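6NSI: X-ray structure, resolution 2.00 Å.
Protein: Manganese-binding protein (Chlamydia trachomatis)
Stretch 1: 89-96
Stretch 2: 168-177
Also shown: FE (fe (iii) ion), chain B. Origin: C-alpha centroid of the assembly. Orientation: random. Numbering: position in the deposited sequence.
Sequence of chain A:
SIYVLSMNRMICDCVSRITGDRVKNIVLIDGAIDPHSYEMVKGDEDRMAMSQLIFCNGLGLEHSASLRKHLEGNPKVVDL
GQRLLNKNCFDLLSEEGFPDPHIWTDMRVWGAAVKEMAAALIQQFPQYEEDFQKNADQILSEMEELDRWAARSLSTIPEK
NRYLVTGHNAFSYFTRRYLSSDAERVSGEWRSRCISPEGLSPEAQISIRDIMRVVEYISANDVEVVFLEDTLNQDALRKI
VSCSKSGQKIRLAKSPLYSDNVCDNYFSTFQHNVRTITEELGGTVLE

Stretch 1 (89-96) CFDLLSEE
Stretch 2 168-177: HNAFSYFTRR

How do the two backbones lie? Residues 90-93 run mostly extended, from phi/psi -150/167 at Phe90 to -98/158 at Leu93, after a turn-like Cys89 (-60/-29), and lead into strand residues Ser94 and Glu95. In the other stretch a loop reaches Phe171, the N-cap, and a helix begins at Ser172. The chains run in opposite senses: Leu93 CA lies 7.6 Å from Tyr173 CA, and Glu95 CA lies 9.1 Å from Asn169 CA. Together they bury 391 Å².

What does Tyr173 do at the centre? Its CA-to-CB bond points sideways, but chi1 m (-67°) and chi2 97° bring the phenol end to the extended chain, where Leu93 N donates to Tyr173 OH at 2.9 Å and 165°. Leu93, m at chi1 and t at chi2, points toward the helix and has the largest covered area, 94 Å²; it lays CD1 over one face of that ring, 3.7 Å from its centroid, a CH-pi contact. Phe90, chi1 p (78°), meets the phenol obliquely: ring centroids are 6.0 Å apart, planes at 63°. Phe90, Leu93 and Tyr173 are all buried.

How does Arg176 reach the loop? Chi1 and chi2 are t, chi3 is p (60°) and chi4 is 176°, so the guanidinium edge meets Asp91 O. Arg176 NH1 donates to Asp91 O at 3.0 Å; Arg176 NH2 adds a weak bond to Asp91 O at 3.4 Å. Leu93 CG covers one guanidinium face, so its aliphatic side chain suits both flat groups while the edge stays free to donate.

What fastens the end near the helix start? Glu95, t at chi1 and chi2 with chi3 55°, accepts at OE2 from Asn169 ND2, 3.2 Å away. Asn169 is t (-174°); its OD1 accepts from Ser172 OG at 2.6 Å, so its amide serves both stretches.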

# COMPACT_ATOMS: atom_id res chain seq x y z
N CYS A 89 13.30 -5.51 -9.22
CA CYS A 89 12.02 -5.15 -9.81
C CYS A 89 11.63 -3.72 -9.45
O CYS A 89 10.92 -3.06 -10.21
CB CYS A 89 10.93 -6.12 -9.36
SG CYS A 89 11.06 -7.81 -10.02
N PHE A 90 12.08 -3.24 -8.29
CA PHE A 90 11.81 -1.88 -7.88
C PHE A 90 12.96 -1.39 -7.02
O PHE A 90 13.82 -2.16 -6.58
CB PHE A 90 10.48 -1.77 -7.12
CG PHE A 90 10.53 -2.23 -5.69
CD1 PHE A 90 10.65 -3.57 -5.38
CD2 PHE A 90 10.45 -1.31 -4.65
CE1 PHE A 90 10.70 -4.00 -4.07
CE2 PHE A 90 10.50 -1.73 -3.32
CZ PHE A 90 10.62 -3.08 -3.03
N ASP A 91 12.98 -0.08 -6.79
CA ASP A 91 13.94 0.55 -5.91
C ASP A 91 13.27 0.76 -4.56
O ASP A 91 12.29 1.50 -4.47
CB ASP A 91 14.43 1.88 -6.49
CG ASP A 91 15.22 1.70 -7.79
OD1 ASP A 91 15.87 0.64 -7.96
OD2 ASP A 91 15.20 2.63 -8.63
N LEU A 92 13.79 0.10 -3.53
CA LEU A 92 13.27 0.23 -2.18
C LEU A 92 13.36 1.66 -1.68
O LEU A 92 14.38 2.32 -1.83
CB LEU A 92 14.06 -0.68 -1.23
CG LEU A 92 13.59 -0.86 0.20
CD1 LEU A 92 12.17 -1.38 0.21
CD2 LEU A 92 14.51 -1.81 0.95
N LEU A 93 12.28 2.15 -1.08
CA LEU A 93 12.33 3.40 -0.35
C LEU A 93 12.51 3.12 1.13
O LEU A 93 12.21 2.02 1.62
CB LEU A 93 11.06 4.23 -0.58
CG LEU A 93 10.84 4.59 -2.05
CD1 LEU A 93 9.49 5.26 -2.27
CD2 LEU A 93 11.98 5.46 -2.56
N SER A 94 13.02 4.11 1.85
CA SER A 94 13.24 3.98 3.29
C SER A 94 12.94 5.31 3.98
O SER A 94 12.65 6.32 3.34
CB SER A 94 14.67 3.51 3.60
OG SER A 94 15.58 4.06 2.67
N GLU A 95 13.00 5.29 5.31
CA GLU A 95 12.79 6.49 6.11
C GLU A 95 13.58 6.28 7.40
O GLU A 95 13.33 5.31 8.11
CB GLU A 95 11.30 6.72 6.41
CG GLU A 95 10.93 8.10 6.96
CD GLU A 95 9.54 8.13 7.64
OE1 GLU A 95 9.31 7.31 8.57
OE2 GLU A 95 8.68 8.96 7.24
N GLU A 96 14.54 7.17 7.65
CA GLU A 96 15.39 7.12 8.84
C GLU A 96 15.86 5.70 9.15
O GLU A 96 15.87 5.29 10.31
CB GLU A 96 14.65 7.70 10.05
CG GLU A 96 14.36 9.21 9.95
CD GLU A 96 15.62 10.06 9.96
OE1 GLU A 96 16.67 9.57 10.43
OE2 GLU A 96 15.56 11.22 9.49
N HIS A 168 -0.18 9.17 7.59
CA HIS A 168 1.18 8.67 7.73
C HIS A 168 1.78 8.45 6.35
O HIS A 168 1.13 8.68 5.33
CB HIS A 168 1.27 7.42 8.63
CG HIS A 168 0.87 6.11 7.99
ND1 HIS A 168 -0.42 5.85 7.55
CD2 HIS A 168 1.56 4.95 7.84
CE1 HIS A 168 -0.48 4.60 7.11
NE2 HIS A 168 0.70 4.04 7.28
N ASN A 169 3.05 8.03 6.36
CA ASN A 169 3.87 7.91 5.15
C ASN A 169 3.62 6.54 4.50
O ASN A 169 4.44 5.64 4.53
CB ASN A 169 5.34 8.11 5.50
CG ASN A 169 6.22 8.13 4.28
OD1 ASN A 169 5.74 8.28 3.15
ND2 ASN A 169 7.53 7.95 4.48
N ALA A 170 2.44 6.43 3.89
CA ALA A 170 2.03 5.23 3.19
C ALA A 170 1.98 5.41 1.67
O ALA A 170 1.76 4.43 0.96
CB ALA A 170 0.65 4.75 3.67
N PHE A 171 2.20 6.63 1.17
CA PHE A 171 2.03 6.90 -0.25
C PHE A 171 3.33 7.39 -0.91
O PHE A 171 3.28 8.06 -1.95
CB PHE A 171 0.89 7.90 -0.46
CG PHE A 171 -0.44 7.39 0.06
CD1 PHE A 171 -0.85 7.68 1.36
CD2 PHE A 171 -1.27 6.62 -0.74
CE1 PHE A 171 -2.07 7.22 1.84
CE2 PHE A 171 -2.49 6.14 -0.27
CZ PHE A 171 -2.90 6.45 1.02
N SER A 172 4.49 7.04 -0.35
CA SER A 172 5.73 7.46 -0.99
C SER A 172 5.91 6.80 -2.36
O SER A 172 6.34 7.47 -3.32
CB SER A 172 6.93 7.16 -0.09
OG SER A 172 7.03 8.14 0.94
N TYR A 173 5.62 5.50 -2.48
CA TYR A 173 5.74 4.86 -3.79
C TYR A 173 4.75 5.44 -4.79
O TYR A 173 5.09 5.71 -5.95
CB TYR A 173 5.54 3.35 -3.66
CG TYR A 173 6.64 2.68 -2.88
CD1 TYR A 173 6.49 2.40 -1.53
CD2 TYR A 173 7.83 2.33 -3.50
CE1 TYR A 173 7.50 1.79 -0.81
CE2 TYR A 173 8.85 1.73 -2.79
CZ TYR A 173 8.68 1.45 -1.45
OH TYR A 173 9.69 0.84 -0.74
N PHE A 174 3.49 5.59 -4.36
CA PHE A 174 2.45 6.25 -5.14
C PHE A 174 2.93 7.60 -5.66
O PHE A 174 2.78 7.92 -6.85
CB PHE A 174 1.22 6.39 -4.23
CG PHE A 174 0.02 7.02 -4.87
CD1 PHE A 174 -0.13 8.42 -4.91
CD2 PHE A 174 -0.99 6.23 -5.39
CE1 PHE A 174 -1.24 8.99 -5.49
CE2 PHE A 174 -2.11 6.79 -5.98
CZ PHE A 174 -2.24 8.17 -6.01
N THR A 175 3.49 8.41 -4.76
CA THR A 175 3.89 9.77 -5.10
C THR A 175 5.04 9.78 -6.10
O THR A 175 5.06 10.58 -7.04
CB THR A 175 4.31 10.50 -3.82
OG1 THR A 175 3.19 10.61 -2.92
CG2 THR A 175 4.90 11.87 -4.15
N ARG A 176 6.03 8.91 -5.88
CA ARG A 176 7.18 8.82 -6.77
C ARG A 176 6.76 8.38 -8.18
O ARG A 176 7.25 8.92 -9.18
CB ARG A 176 8.21 7.84 -6.17
CG ARG A 176 9.60 7.86 -6.84
CD ARG A 176 10.53 6.75 -6.27
NE ARG A 176 9.98 5.41 -6.48
CZ ARG A 176 10.59 4.26 -6.16
NH1 ARG A 176 11.80 4.27 -5.59
NH2 ARG A 176 10.00 3.08 -6.41
N ARG A 177 5.83 7.43 -8.28
CA ARG A 177 5.38 6.95 -9.58
C ARG A 177 4.45 7.95 -10.27
O ARG A 177 4.68 8.30 -11.44
CB ARG A 177 4.67 5.60 -9.47
CG ARG A 177 4.13 5.15 -10.87
CD ARG A 177 3.96 3.65 -10.99
NE ARG A 177 3.65 3.20 -12.35
CZ ARG A 177 4.57 2.84 -13.25
NH1 ARG A 177 5.87 2.91 -12.96
NH2 ARG A 177 4.20 2.40 -14.46
FE FE B . 1.32 1.92 6.84
O HOH W 1 9.36 6.35 2.26